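Local coordinates for protein putative aldo/keto reductase (Salmonella enterica subsp. enterica serovar Typhimurium, PDB 4R9O) that probably works as an NADP-dependent oxidoreductase of the aldo/keto reductase family, built on a TIM barrel, at residues R35-F40 against A65-A70; P176-T181 against L205-M210; Q238-S243 against L281-Q286. All coordinates share one frame; numbering follows the deposited sequence.

Contact 1: residues R35-F40 against A65-A70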
ATOM      1  N   ARG C  35     -36.543   0.816 -34.124  1.00 36.34           N
ATOM      2  CA  ARG C  35     -36.616  -0.254 -35.120  1.00 38.97           C
ATOM      3  C   ARG C  35     -35.263  -0.937 -35.340  1.00 41.34           C
ATOM      4  O   ARG C  35     -35.190  -2.160 -35.486  1.00 42.69           O
ATOM      5  CB  ARG C  35     -37.171   0.286 -36.442  1.00 40.00           C
ATOM      6  CG  ARG C  35     -38.665   0.040 -36.614  1.00 42.54           C
ATOM      7  CD  ARG C  35     -39.313   1.024 -37.594  1.00 44.88           C
ATOM      8  NE  ARG C  35     -39.675   2.231 -36.864  0.58 48.86           N
ATOM      9  CZ  ARG C  35     -40.864   2.448 -36.313  1.00 51.26           C
ATOM     10  NH1 ARG C  35     -41.844   1.562 -36.454  1.00 49.59           N
ATOM     11  NH2 ARG C  35     -41.076   3.571 -35.642  1.00 53.44           N
ATOM     12  N   GLN C  36     -34.189  -0.157 -35.340  1.00 42.17           N
ATOM     13  CA  GLN C  36     -32.855  -0.736 -35.438  1.00 41.87           C
ATOM     14  C   GLN C  36     -32.508  -1.582 -34.209  1.00 39.67           C
ATOM     15  O   GLN C  36     -31.809  -2.591 -34.315  1.00 37.80           O
ATOM     16  CB  GLN C  36     -31.814   0.362 -35.631  1.00 41.51           C
ATOM     17  CG  GLN C  36     -31.658   0.798 -37.080  1.00 40.53           C
ATOM     18  CD  GLN C  36     -30.724   1.975 -37.218  1.00 41.12           C
ATOM     19  OE1 GLN C  36     -30.778   2.915 -36.422  1.00 43.70           O
ATOM     20  NE2 GLN C  36     -29.848   1.931 -38.224  1.00 40.75           N
ATOM     21  N   LEU C  37     -33.004  -1.176 -33.047  1.00 33.05           N
ATOM     22  CA  LEU C  37     -32.791  -1.938 -31.823  1.00 33.32           C
ATOM     23  C   LEU C  37     -33.538  -3.275 -31.880  1.00 36.52           C
ATOM     24  O   LEU C  37     -33.024  -4.306 -31.442  1.00 37.80           O
ATOM     25  CB  LEU C  37     -33.233  -1.121 -30.614  1.00 34.93           C
ATOM     26  CG  LEU C  37     -33.013  -1.734 -29.238  1.00 35.14           C
ATOM     27  CD1 LEU C  37     -31.566  -2.195 -29.110  1.00 28.72           C
ATOM     28  CD2 LEU C  37     -33.376  -0.709 -28.172  1.00 35.85           C
ATOM     29  N   VAL C  38     -34.747  -3.256 -32.438  1.00 37.82           N
ATOM     30  CA  VAL C  38     -35.503  -4.485 -32.653  1.00 39.38           C
ATOM     31  C   VAL C  38     -34.680  -5.494 -33.453  1.00 39.77           C
ATOM     32  O   VAL C  38     -34.569  -6.663 -33.075  1.00 37.13           O
ATOM     33  CB  VAL C  38     -36.833  -4.217 -33.397  1.00 41.15           C
ATOM     34  CG1 VAL C  38     -37.425  -5.521 -33.920  1.00 39.92           C
ATOM     35  CG2 VAL C  38     -37.818  -3.481 -32.486  1.00 42.65           C
ATOM     36  N   SER C  39     -34.108  -5.029 -34.560  1.00 41.06           N
ATOM     37  CA  SER C  39     -33.307  -5.882 -35.435  1.00 41.31           C
ATOM     38  C   SER C  39     -32.068  -6.435 -34.727  1.00 38.01           C
ATOM     39  O   SER C  39     -31.727  -7.609 -34.897  1.00 37.26           O
ATOM     40  CB  SER C  39     -32.891  -5.105 -36.685  1.00 43.13           C
ATOM     41  OG  SER C  39     -34.029  -4.552 -37.312  1.00 48.35           O
ATOM     42  N   PHE C  40     -31.401  -5.583 -33.949  1.00 33.54           N
ATOM     43  CA  PHE C  40     -30.210  -5.981 -33.193  1.00 35.29           C
ATOM     44  C   PHE C  40     -30.531  -7.053 -32.148  1.00 35.54           C
ATOM     45  O   PHE C  40     -29.790  -8.025 -31.998  1.00 37.39           O
ATOM     46  CB  PHE C  40     -29.570  -4.760 -32.512  1.00 34.33           C
ATOM     47  CG  PHE C  40     -28.363  -5.097 -31.683  1.00 35.54           C
ATOM     48  CD1 PHE C  40     -27.159  -5.416 -32.290  1.00 37.50           C
ATOM     49  CD2 PHE C  40     -28.432  -5.100 -30.295  1.00 35.40           C
ATOM     50  CE1 PHE C  40     -26.046  -5.734 -31.536  1.00 38.82           C
ATOM     51  CE2 PHE C  40     -27.325  -5.422 -29.527  1.00 33.52           C
ATOM     52  CZ  PHE C  40     -26.130  -5.737 -30.139  1.00 35.72           C
ATOM     53  N   ALA C  65     -35.853   2.634 -20.807  1.00 33.12           N
ATOM     54  CA  ALA C  65     -36.999   3.105 -21.574  1.00 34.22           C
ATOM     55  C   ALA C  65     -36.775   2.955 -23.071  1.00 33.12           C
ATOM     56  O   ALA C  65     -37.716   2.697 -23.820  1.00 33.63           O
ATOM     57  CB  ALA C  65     -37.305   4.562 -21.232  1.00 36.87           C
ATOM     58  N   ALA C  66     -35.540   3.157 -23.515  1.00 34.00           N
ATOM     59  CA  ALA C  66     -35.216   2.980 -24.930  1.00 37.03           C
ATOM     60  C   ALA C  66     -35.407   1.515 -25.324  1.00 36.39           C
ATOM     61  O   ALA C  66     -35.881   1.202 -26.421  1.00 37.14           O
ATOM     62  CB  ALA C  66     -33.801   3.433 -25.223  1.00 31.30           C
ATOM     63  N   PHE C  67     -35.066   0.619 -24.408  1.00 33.02           N
ATOM     64  CA  PHE C  67     -35.238  -0.805 -24.647  1.00 32.97           C
ATOM     65  C   PHE C  67     -36.715  -1.182 -24.711  1.00 31.84           C
ATOM     66  O   PHE C  67     -37.128  -1.956 -25.573  1.00 33.46           O
ATOM     67  CB  PHE C  67     -34.539  -1.623 -23.560  1.00 31.74           C
ATOM     68  CG  PHE C  67     -34.287  -3.046 -23.953  1.00 29.19           C
ATOM     69  CD1 PHE C  67     -33.138  -3.390 -24.653  1.00 27.61           C
ATOM     70  CD2 PHE C  67     -35.203  -4.041 -23.639  1.00 28.30           C
ATOM     71  CE1 PHE C  67     -32.900  -4.707 -25.025  1.00 32.26           C
ATOM     72  CE2 PHE C  67     -34.970  -5.363 -24.015  1.00 32.86           C
ATOM     73  CZ  PHE C  67     -33.815  -5.694 -24.701  1.00 30.74           C
ATOM     74  N   GLY C  68     -37.511  -0.628 -23.805  1.00 30.98           N
ATOM     75  CA  GLY C  68     -38.939  -0.897 -23.784  1.00 35.29           C
ATOM     76  C   GLY C  68     -39.681  -0.420 -25.022  1.00 38.11           C
ATOM     77  O   GLY C  68     -40.744  -0.939 -25.356  1.00 37.83           O
ATOM     78  N   GLU C  69     -39.135   0.579 -25.706  1.00 40.50           N
ATOM     79  CA  GLU C  69     -39.720   1.033 -26.964  1.00 43.40           C
ATOM     80  C   GLU C  69     -39.579  -0.025 -28.048  1.00 42.37           C
ATOM     81  O   GLU C  69     -40.466  -0.186 -28.884  1.00 41.91           O
ATOM     82  CB  GLU C  69     -39.073   2.334 -27.427  1.00 49.57           C
ATOM     83  CG  GLU C  69     -39.387   3.531 -26.561  1.00 55.30           C
ATOM     84  CD  GLU C  69     -38.636   4.773 -27.006  1.00 62.69           C
ATOM     85  OE1 GLU C  69     -37.708   4.647 -27.839  1.00 65.90           O
ATOM     86  OE2 GLU C  69     -38.983   5.879 -26.537  1.00 66.61           O
ATOM     87  N   ALA C  70     -38.456  -0.740 -28.038  1.00 39.67           N
ATOM     88  CA  ALA C  70     -38.245  -1.837 -28.976  1.00 39.09           C
ATOM     89  C   ALA C  70     -39.174  -2.999 -28.651  1.00 40.25           C
ATOM     90  O   ALA C  70     -39.775  -3.595 -29.546  1.00 43.66           O
ATOM     91  CB  ALA C  70     -36.795  -2.297 -28.959  1.00 34.53           C
TER

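Contact 2: residues P176-T181 against L205-M210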
ATOM      1  N   PRO C 176     -35.046 -16.265   1.864  1.00 39.86           N
ATOM      2  CA  PRO C 176     -35.518 -17.650   1.795  1.00 41.55           C
ATOM      3  C   PRO C 176     -35.159 -18.319   0.462  1.00 42.44           C
ATOM      4  O   PRO C 176     -35.338 -19.528   0.311  1.00 44.67           O
ATOM      5  CB  PRO C 176     -37.032 -17.507   1.954  1.00 42.40           C
ATOM      6  CG  PRO C 176     -37.329 -16.160   1.382  1.00 43.24           C
ATOM      7  CD  PRO C 176     -36.147 -15.294   1.734  1.00 41.34           C
ATOM      8  N   PHE C 177     -34.658 -17.535  -0.488  1.00 40.18           N
ATOM      9  CA  PHE C 177     -34.201 -18.076  -1.766  1.00 39.09           C
ATOM     10  C   PHE C 177     -32.743 -17.701  -2.042  1.00 38.72           C
ATOM     11  O   PHE C 177     -32.246 -16.690  -1.538  1.00 38.43           O
ATOM     12  CB  PHE C 177     -35.094 -17.586  -2.908  1.00 40.88           C
ATOM     13  CG  PHE C 177     -35.601 -16.181  -2.723  1.00 42.33           C
ATOM     14  CD1 PHE C 177     -34.733 -15.102  -2.795  1.00 42.68           C
ATOM     15  CD2 PHE C 177     -36.942 -15.942  -2.479  1.00 41.63           C
ATOM     16  CE1 PHE C 177     -35.192 -13.814  -2.619  1.00 41.72           C
ATOM     17  CE2 PHE C 177     -37.409 -14.657  -2.310  1.00 43.99           C
ATOM     18  CZ  PHE C 177     -36.532 -13.590  -2.375  1.00 43.42           C
ATOM     19  N   THR C 178     -32.070 -18.514  -2.852  1.00 35.82           N
ATOM     20  CA  THR C 178     -30.660 -18.305  -3.158  1.00 33.54           C
ATOM     21  C   THR C 178     -30.411 -17.087  -4.040  1.00 30.51           C
ATOM     22  O   THR C 178     -31.065 -16.926  -5.072  1.00 28.89           O
ATOM     23  CB  THR C 178     -30.073 -19.522  -3.877  1.00 37.63           C
ATOM     24  OG1 THR C 178     -30.434 -20.710  -3.166  1.00 42.07           O
ATOM     25  CG2 THR C 178     -28.550 -19.407  -3.992  1.00 35.43           C
ATOM     26  N   LEU C 179     -29.459 -16.242  -3.643  1.00 28.71           N
ATOM     27  CA  LEU C 179     -28.990 -15.171  -4.519  1.00 28.02           C
ATOM     28  C   LEU C 179     -28.411 -15.811  -5.781  1.00 28.48           C
ATOM     29  O   LEU C 179     -27.601 -16.738  -5.707  1.00 27.09           O
ATOM     30  CB  LEU C 179     -27.957 -14.293  -3.806  1.00 29.13           C
ATOM     31  CG  LEU C 179     -28.519 -13.334  -2.744  1.00 27.63           C
ATOM     32  CD1 LEU C 179     -27.393 -12.642  -1.952  1.00 27.85           C
ATOM     33  CD2 LEU C 179     -29.425 -12.312  -3.401  1.00 28.97           C
ATOM     34  N   ALA C 180     -28.834 -15.348  -6.949  1.00 26.28           N
ATOM     35  CA  ALA C 180     -28.548 -16.125  -8.144  1.00 26.78           C
ATOM     36  C   ALA C 180     -27.264 -15.692  -8.842  1.00 29.31           C
ATOM     37  O   ALA C 180     -26.803 -16.366  -9.765  1.00 31.76           O
ATOM     38  CB  ALA C 180     -29.719 -16.054  -9.096  1.00 31.36           C
ATOM     39  N   THR C 181     -26.688 -14.570  -8.417  1.00 26.46           N
ATOM     40  CA  THR C 181     -25.405 -14.142  -8.966  1.00 27.56           C
ATOM     41  C   THR C 181     -24.780 -13.012  -8.159  1.00 29.03           C
ATOM     42  O   THR C 181     -25.451 -12.313  -7.386  1.00 25.34           O
ATOM     43  CB  THR C 181     -25.512 -13.662 -10.441  1.00 28.29           C
ATOM     44  OG1 THR C 181     -24.219 -13.716 -11.056  1.00 27.90           O
ATOM     45  CG2 THR C 181     -26.017 -12.230 -10.510  1.00 30.41           C
ATOM     46  N   LEU C 205     -20.367 -22.030  -3.627  1.00 28.01           N
ATOM     47  CA  LEU C 205     -21.824 -22.028  -3.580  1.00 28.34           C
ATOM     48  C   LEU C 205     -22.469 -22.481  -4.887  1.00 27.31           C
ATOM     49  O   LEU C 205     -23.686 -22.572  -4.965  1.00 31.12           O
ATOM     50  CB  LEU C 205     -22.333 -20.628  -3.215  1.00 26.64           C
ATOM     51  CG  LEU C 205     -21.937 -20.117  -1.835  1.00 26.86           C
ATOM     52  CD1 LEU C 205     -22.572 -18.760  -1.576  1.00 26.05           C
ATOM     53  CD2 LEU C 205     -22.367 -21.103  -0.785  1.00 29.04           C
ATOM     54  N   ARG C 206     -21.648 -22.766  -5.896  1.00 26.66           N
ATOM     55  CA  ARG C 206     -22.109 -23.145  -7.240  1.00 29.52           C
ATOM     56  C   ARG C 206     -22.987 -22.065  -7.870  1.00 29.87           C
ATOM     57  O   ARG C 206     -23.971 -22.358  -8.548  1.00 28.49           O
ATOM     58  CB  ARG C 206     -22.852 -24.478  -7.207  1.00 32.90           C
ATOM     59  CG  ARG C 206     -22.011 -25.603  -6.575  1.00 32.70           C
ATOM     60  CD  ARG C 206     -22.591 -26.988  -6.800  1.00 31.90           C
ATOM     61  NE  ARG C 206     -21.764 -28.003  -6.146  1.00 32.85           N
ATOM     62  CZ  ARG C 206     -20.667 -28.539  -6.677  1.00 36.71           C
ATOM     63  NH1 ARG C 206     -20.263 -28.183  -7.894  1.00 36.42           N
ATOM     64  NH2 ARG C 206     -19.981 -29.448  -5.999  1.00 36.04           N
ATOM     65  N   ILE C 207     -22.606 -20.816  -7.628  1.00 27.89           N
ATOM     66  CA  ILE C 207     -23.258 -19.647  -8.204  1.00 26.23           C
ATOM     67  C   ILE C 207     -22.327 -19.042  -9.233  1.00 29.58           C
ATOM     68  O   ILE C 207     -21.166 -18.749  -8.941  1.00 29.54           O
ATOM     69  CB  ILE C 207     -23.610 -18.607  -7.120  1.00 27.51           C
ATOM     70  CG1 ILE C 207     -24.695 -19.171  -6.195  1.00 30.95           C
ATOM     71  CG2 ILE C 207     -24.033 -17.266  -7.740  1.00 25.95           C
ATOM     72  CD1 ILE C 207     -24.863 -18.443  -4.899  1.00 30.47           C
ATOM     73  N   ARG C 208     -22.830 -18.860 -10.451  1.00 28.41           N
ATOM     74  CA  ARG C 208     -21.987 -18.359 -11.521  1.00 29.95           C
ATOM     75  C   ARG C 208     -22.088 -16.838 -11.647  1.00 29.66           C
ATOM     76  O   ARG C 208     -23.186 -16.273 -11.724  1.00 30.16           O
ATOM     77  CB  ARG C 208     -22.348 -19.057 -12.837  1.00 32.69           C
ATOM     78  CG  ARG C 208     -22.073 -20.560 -12.781  1.00 36.18           C
ATOM     79  CD  ARG C 208     -22.603 -21.319 -13.992  1.00 38.98           C
ATOM     80  NE  ARG C 208     -21.869 -21.025 -15.224  1.00 40.80           N
ATOM     81  CZ  ARG C 208     -21.816 -21.843 -16.272  1.00 40.37           C
ATOM     82  NH1 ARG C 208     -22.441 -23.012 -16.231  1.00 38.22           N
ATOM     83  NH2 ARG C 208     -21.131 -21.497 -17.358  1.00 40.63           N
ATOM     84  N   PRO C 209     -20.931 -16.164 -11.664  1.00 28.16           N
ATOM     85  CA  PRO C 209     -20.957 -14.704 -11.785  1.00 29.41           C
ATOM     86  C   PRO C 209     -21.176 -14.229 -13.213  1.00 30.73           C
ATOM     87  O   PRO C 209     -20.679 -14.859 -14.155  1.00 30.47           O
ATOM     88  CB  PRO C 209     -19.573 -14.293 -11.300  1.00 27.46           C
ATOM     89  CG  PRO C 209     -18.698 -15.473 -11.676  1.00 27.72           C
ATOM     90  CD  PRO C 209     -19.560 -16.697 -11.555  1.00 28.36           C
ATOM     91  N   MET C 210     -21.927 -13.141 -13.376  1.00 30.18           N
ATOM     92  CA  MET C 210     -21.912 -12.393 -14.632  1.00 31.45           C
ATOM     93  C   MET C 210     -20.698 -11.472 -14.578  1.00 33.93           C
ATOM     94  O   MET C 210     -20.461 -10.806 -13.567  1.00 33.84           O
ATOM     95  CB  MET C 210     -23.196 -11.582 -14.832  1.00 31.26           C
ATOM     96  CG  MET C 210     -24.478 -12.406 -14.758  1.00 33.03           C
ATOM     97  SD  MET C 210     -25.949 -11.374 -14.608  1.00 42.35           S
ATOM     98  CE  MET C 210     -25.958 -10.562 -16.210  1.00 36.22           C
TER

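Contact 3: residues Q238-S243 against L281-Q286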
ATOM      1  N   GLN C 238      -2.937 -16.164 -32.849  1.00 46.09           N
ATOM      2  CA  GLN C 238      -2.371 -16.887 -33.994  1.00 51.91           C
ATOM      3  C   GLN C 238      -2.151 -18.360 -33.676  1.00 51.46           C
ATOM      4  O   GLN C 238      -2.473 -19.228 -34.486  1.00 50.58           O
ATOM      5  CB  GLN C 238      -1.053 -16.253 -34.443  1.00 58.26           C
ATOM      6  CG  GLN C 238      -1.209 -14.867 -35.048  1.00 64.87           C
ATOM      7  CD  GLN C 238       0.123 -14.242 -35.439  1.00 71.68           C
ATOM      8  OE1 GLN C 238       1.172 -14.583 -34.883  1.00 74.41           O
ATOM      9  NE2 GLN C 238       0.089 -13.325 -36.404  1.00 72.79           N
ATOM     10  N   GLU C 239      -1.617 -18.638 -32.490  1.00 51.08           N
ATOM     11  CA  GLU C 239      -1.414 -20.015 -32.044  1.00 51.53           C
ATOM     12  C   GLU C 239      -2.720 -20.804 -32.029  1.00 50.25           C
ATOM     13  O   GLU C 239      -2.725 -22.004 -32.273  1.00 50.98           O
ATOM     14  CB  GLU C 239      -0.793 -20.042 -30.645  1.00 52.32           C
ATOM     15  CG  GLU C 239       0.626 -19.515 -30.571  1.00 52.88           C
ATOM     16  CD  GLU C 239       1.161 -19.499 -29.151  1.00 53.21           C
ATOM     17  OE1 GLU C 239       2.327 -19.096 -28.963  1.00 54.52           O
ATOM     18  OE2 GLU C 239       0.415 -19.887 -28.224  1.00 51.36           O
ATOM     19  N   LEU C 240      -3.823 -20.125 -31.729  1.00 47.74           N
ATOM     20  CA  LEU C 240      -5.121 -20.781 -31.611  1.00 49.02           C
ATOM     21  C   LEU C 240      -5.936 -20.685 -32.897  1.00 50.38           C
ATOM     22  O   LEU C 240      -7.040 -21.223 -32.976  1.00 50.95           O
ATOM     23  CB  LEU C 240      -5.917 -20.173 -30.446  1.00 49.17           C
ATOM     24  CG  LEU C 240      -5.369 -20.392 -29.032  1.00 49.37           C
ATOM     25  CD1 LEU C 240      -6.048 -19.471 -28.047  1.00 48.06           C
ATOM     26  CD2 LEU C 240      -5.537 -21.838 -28.595  1.00 52.18           C
ATOM     27  N   ASN C 241      -5.381 -20.002 -33.896  1.00 51.70           N
ATOM     28  CA  ASN C 241      -6.110 -19.665 -35.120  1.00 54.26           C
ATOM     29  C   ASN C 241      -7.392 -18.920 -34.804  1.00 51.69           C
ATOM     30  O   ASN C 241      -8.414 -19.129 -35.453  1.00 51.12           O
ATOM     31  CB  ASN C 241      -6.422 -20.917 -35.936  1.00 59.03           C
ATOM     32  CG  ASN C 241      -5.186 -21.709 -36.257  1.00 64.99           C
ATOM     33  OD1 ASN C 241      -4.201 -21.167 -36.764  1.00 67.74           O
ATOM     34  ND2 ASN C 241      -5.214 -22.999 -35.942  1.00 68.26           N
ATOM     35  N   ALA C 242      -7.328 -18.061 -33.791  1.00 47.86           N
ATOM     36  CA  ALA C 242      -8.459 -17.229 -33.412  1.00 49.58           C
ATOM     37  C   ALA C 242      -8.558 -16.003 -34.318  1.00 54.61           C
ATOM     38  O   ALA C 242      -7.555 -15.362 -34.635  1.00 57.28           O
ATOM     39  CB  ALA C 242      -8.344 -16.805 -31.947  1.00 45.42           C
ATOM     40  N   SER C 243      -9.781 -15.688 -34.727  1.00 56.05           N
ATOM     41  CA  SER C 243     -10.052 -14.560 -35.609  1.00 59.36           C
ATOM     42  C   SER C 243      -9.611 -13.207 -35.044  1.00 56.11           C
ATOM     43  O   SER C 243      -9.293 -12.281 -35.799  1.00 54.88           O
ATOM     44  CB  SER C 243     -11.545 -14.512 -35.927  1.00 64.75           C
ATOM     45  OG  SER C 243     -11.930 -13.216 -36.349  1.00 70.13           O
ATOM     46  N   LEU C 281     -12.835 -22.265 -28.408  1.00 49.73           N
ATOM     47  CA  LEU C 281     -11.390 -22.088 -28.313  1.00 49.82           C
ATOM     48  C   LEU C 281     -10.751 -22.977 -27.238  1.00 50.59           C
ATOM     49  O   LEU C 281     -11.235 -23.043 -26.107  1.00 48.88           O
ATOM     50  CB  LEU C 281     -11.065 -20.622 -28.019  1.00 48.40           C
ATOM     51  CG  LEU C 281     -10.477 -19.776 -29.145  1.00 50.12           C
ATOM     52  CD1 LEU C 281     -11.375 -19.805 -30.365  1.00 52.78           C
ATOM     53  CD2 LEU C 281     -10.262 -18.344 -28.666  1.00 46.75           C
ATOM     54  N   SER C 282      -9.652 -23.635 -27.601  1.00 52.06           N
ATOM     55  CA  SER C 282      -8.934 -24.536 -26.700  1.00 51.14           C
ATOM     56  C   SER C 282      -7.782 -23.831 -25.992  1.00 46.70           C
ATOM     57  O   SER C 282      -6.621 -24.048 -26.324  1.00 47.41           O
ATOM     58  CB  SER C 282      -8.386 -25.743 -27.473  1.00 52.64           C
ATOM     59  OG  SER C 282      -9.364 -26.295 -28.332  1.00 55.56           O
ATOM     60  N   LEU C 283      -8.093 -22.981 -25.023  1.00 43.68           N
ATOM     61  CA  LEU C 283      -7.042 -22.285 -24.290  1.00 42.15           C
ATOM     62  C   LEU C 283      -6.375 -23.245 -23.306  1.00 40.87           C
ATOM     63  O   LEU C 283      -7.034 -23.765 -22.409  1.00 40.94           O
ATOM     64  CB  LEU C 283      -7.610 -21.065 -23.553  1.00 39.69           C
ATOM     65  CG  LEU C 283      -6.621 -19.976 -23.126  1.00 38.60           C
ATOM     66  CD1 LEU C 283      -6.033 -19.272 -24.330  1.00 40.02           C
ATOM     67  CD2 LEU C 283      -7.300 -18.974 -22.221  1.00 38.30           C
ATOM     68  N   THR C 284      -5.082 -23.499 -23.491  1.00 41.28           N
ATOM     69  CA  THR C 284      -4.335 -24.356 -22.569  1.00 44.29           C
ATOM     70  C   THR C 284      -3.989 -23.618 -21.275  1.00 42.30           C
ATOM     71  O   THR C 284      -4.159 -22.400 -21.186  1.00 38.81           O
ATOM     72  CB  THR C 284      -3.034 -24.854 -23.188  1.00 45.05           C
ATOM     73  OG1 THR C 284      -2.137 -23.748 -23.342  1.00 41.85           O
ATOM     74  CG2 THR C 284      -3.295 -25.496 -24.557  1.00 49.72           C
ATOM     75  N   ARG C 285      -3.480 -24.348 -20.283  1.00 33.00           N
ATOM     76  CA  ARG C 285      -3.064 -23.714 -19.032  1.00 33.54           C
ATOM     77  C   ARG C 285      -1.914 -22.732 -19.270  1.00 33.35           C
ATOM     78  O   ARG C 285      -1.959 -21.603 -18.792  1.00 32.26           O
ATOM     79  CB  ARG C 285      -2.671 -24.758 -17.981  1.00 35.02           C
ATOM     80  CG  ARG C 285      -3.831 -25.152 -17.083  1.00 33.73           C
ATOM     81  CD  ARG C 285      -3.461 -26.206 -16.074  1.00 38.27           C
ATOM     82  NE  ARG C 285      -4.583 -26.501 -15.178  1.00 41.73           N
ATOM     83  CZ  ARG C 285      -4.805 -25.897 -14.008  1.00 42.78           C
ATOM     84  NH1 ARG C 285      -3.979 -24.948 -13.569  1.00 43.27           N
ATOM     85  NH2 ARG C 285      -5.853 -26.252 -13.268  1.00 42.35           N
ATOM     86  N   GLN C 286      -0.900 -23.147 -20.025  1.00 34.53           N
ATOM     87  CA  GLN C 286       0.260 -22.290 -20.236  1.00 34.70           C
ATOM     88  C   GLN C 286      -0.128 -21.024 -20.987  1.00 32.42           C
ATOM     89  O   GLN C 286       0.414 -19.955 -20.722  1.00 34.31           O
ATOM     90  CB  GLN C 286       1.366 -23.045 -20.972  1.00 37.41           C
ATOM     91  CG  GLN C 286       1.998 -24.138 -20.122  1.00 37.86           C
ATOM     92  CD  GLN C 286       3.233 -24.772 -20.755  1.00 39.21           C
ATOM     93  OE1 GLN C 286       3.375 -25.986 -20.745  1.00 41.97           O
ATOM     94  NE2 GLN C 286       4.136 -23.951 -21.277  1.00 44.29           N
TER

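Contact 1: residues R35-F40 against A65-A70
The carbonyl oxygen R35 O is gripped by two donors, both belonging to S39. One is the ordinary helical bond, S39 N to R35 O at 3.2 Å. The other comes from the hydroxyl: with chi1 at -54°, S39 OG swings back over the preceding turn and also bonds to R35 O, arriving from above the carbonyl plane. Serine suits this solvent-facing position, since its short arm can bond back to its own helix on the side turned away from the neighbouring one. The face that does meet helix 65-70 is apolar. L37 carries most of it, its CG anti to the backbone N, which sends CD2 across to the other helix while CD1 turns away from it. Its CG rests against A70 CB at 3.8 Å, while CD2 reaches further, lying 3.6 Å from A66 O. These are neighbouring outer helices of a TIM barrel. Helix 34-46 is the crossover between the parallel strands 16-23 and 51-53, and helix 63-73 comes after the second of them; the two short segments cross at -78°, with 8.8 Å between their axes. Alanine at position 70 suits this crossing, because a single methyl can lie between L37 and V38 where the backbones come closest, V38 CA and A70 CA being 5.3 Å apart. V38 CG2, set beside its own backbone N, touches that residue twice, at A70 CB (3.9 Å) and at A70 O (3.5 Å). F67 starts out pointing away, but its ring turns back until CD1 lies 4.4 Å from L37 CD2, the methyl approaching obliquely. Y24 and H54 meet the same ring edge-to-face, and I41, one turn beyond L37, packs on both F67 and A70.

Contact 2: residues P176-T181 against L205-M210
Two loops at the N-terminal end of the TIM barrel's strands run side by side here, each leading from an outer helix into one of the adjacent parallel strands 182-185 and 210-212. I207 fills the space between them, its CB pointing at the other loop. From CB, the branch CG2 stands anti to the backbone N and lies 3.5 Å from A180 O and hardly farther from T181 CA. The longer branch begins with CG1, which passes L179 O, and ends in CD1, 3.3 Å from that same oxygen and 3.9 Å from T178 CG2. A beta-branched, wholly apolar residue suits a place where it must cover a backbone on two fronts; A180 O, buried beneath it, has no polar partner in the model. F168 and L202 close in on I207 from the flanking helices. Just before it, R206 ends helix 198-205 in a Schellman motif and forms a salt bridge with D140 of the second subunit. The polar link between the loops is T181, whose hydroxyl lies anti to its backbone N. T181 OG1 donates to R208 O over 2.8 Å, in the carbonyl plane and on a lone pair, and receives a weak, bent bond from M210 N at 3.3 Å.

Contact 3: residues Q238-S243 against L281-Q286
L240 is the knob of this contact, and the bend of chain from L281 to L283 is the hollow that receives it. Its two methyl groups part at CG: CD1 lies 3.7 Å from L283 CD1, where the two side chains cross obliquely, and CD2 rests on the peptide between the two walls, 3.3 Å from S282 O. L281 forms the other wall of the hollow. Its CD2 stands 4.4 Å from L240 CD1 and is backed by A242 CB at 4.1 Å, the short methyl of alanine meeting the leucine tip. Leucine suits both walls, since its forked tip fills a rounded pocket without polar demands. The chain can turn from L240 to A242 because N241, at positive phi, closes helix 227-240 with a Schellman motif; asparagine tolerates that conformation well. Across the contact, T284 is the N-cap of helix 285-296, its OG1 capping a backbone N in the first turn while Q287 OE1 bonds to T284 N. E239 adds a salt bridge to R290. These are the two helices that aldo/keto reductases add to the eight-fold barrel, and helix 245-254 packs against their junction, A251 touching L281 and W252 touching L283.

Overall arrangement
Along the chain the contacts follow one another in series, each closing before the next opens, and none touches another. Contact 1 and contact 2 lie on opposite sides of the chain's centre, their own centres 29 Å apart: the first joins two outer helices early in the barrel, the second the loops that feed strands 182-185 and 210-212 of its parallel sheet. Contact 3 is about 36 Å from contact 1 and 30 Å from contact 2, centre to centre, tying together helices 227-240 and 285-296 at the periphery. The three thus lie in the outer layer, at the strand entry and at the added helices of one barrel, while contacts 2 and 3 also border a second subunit.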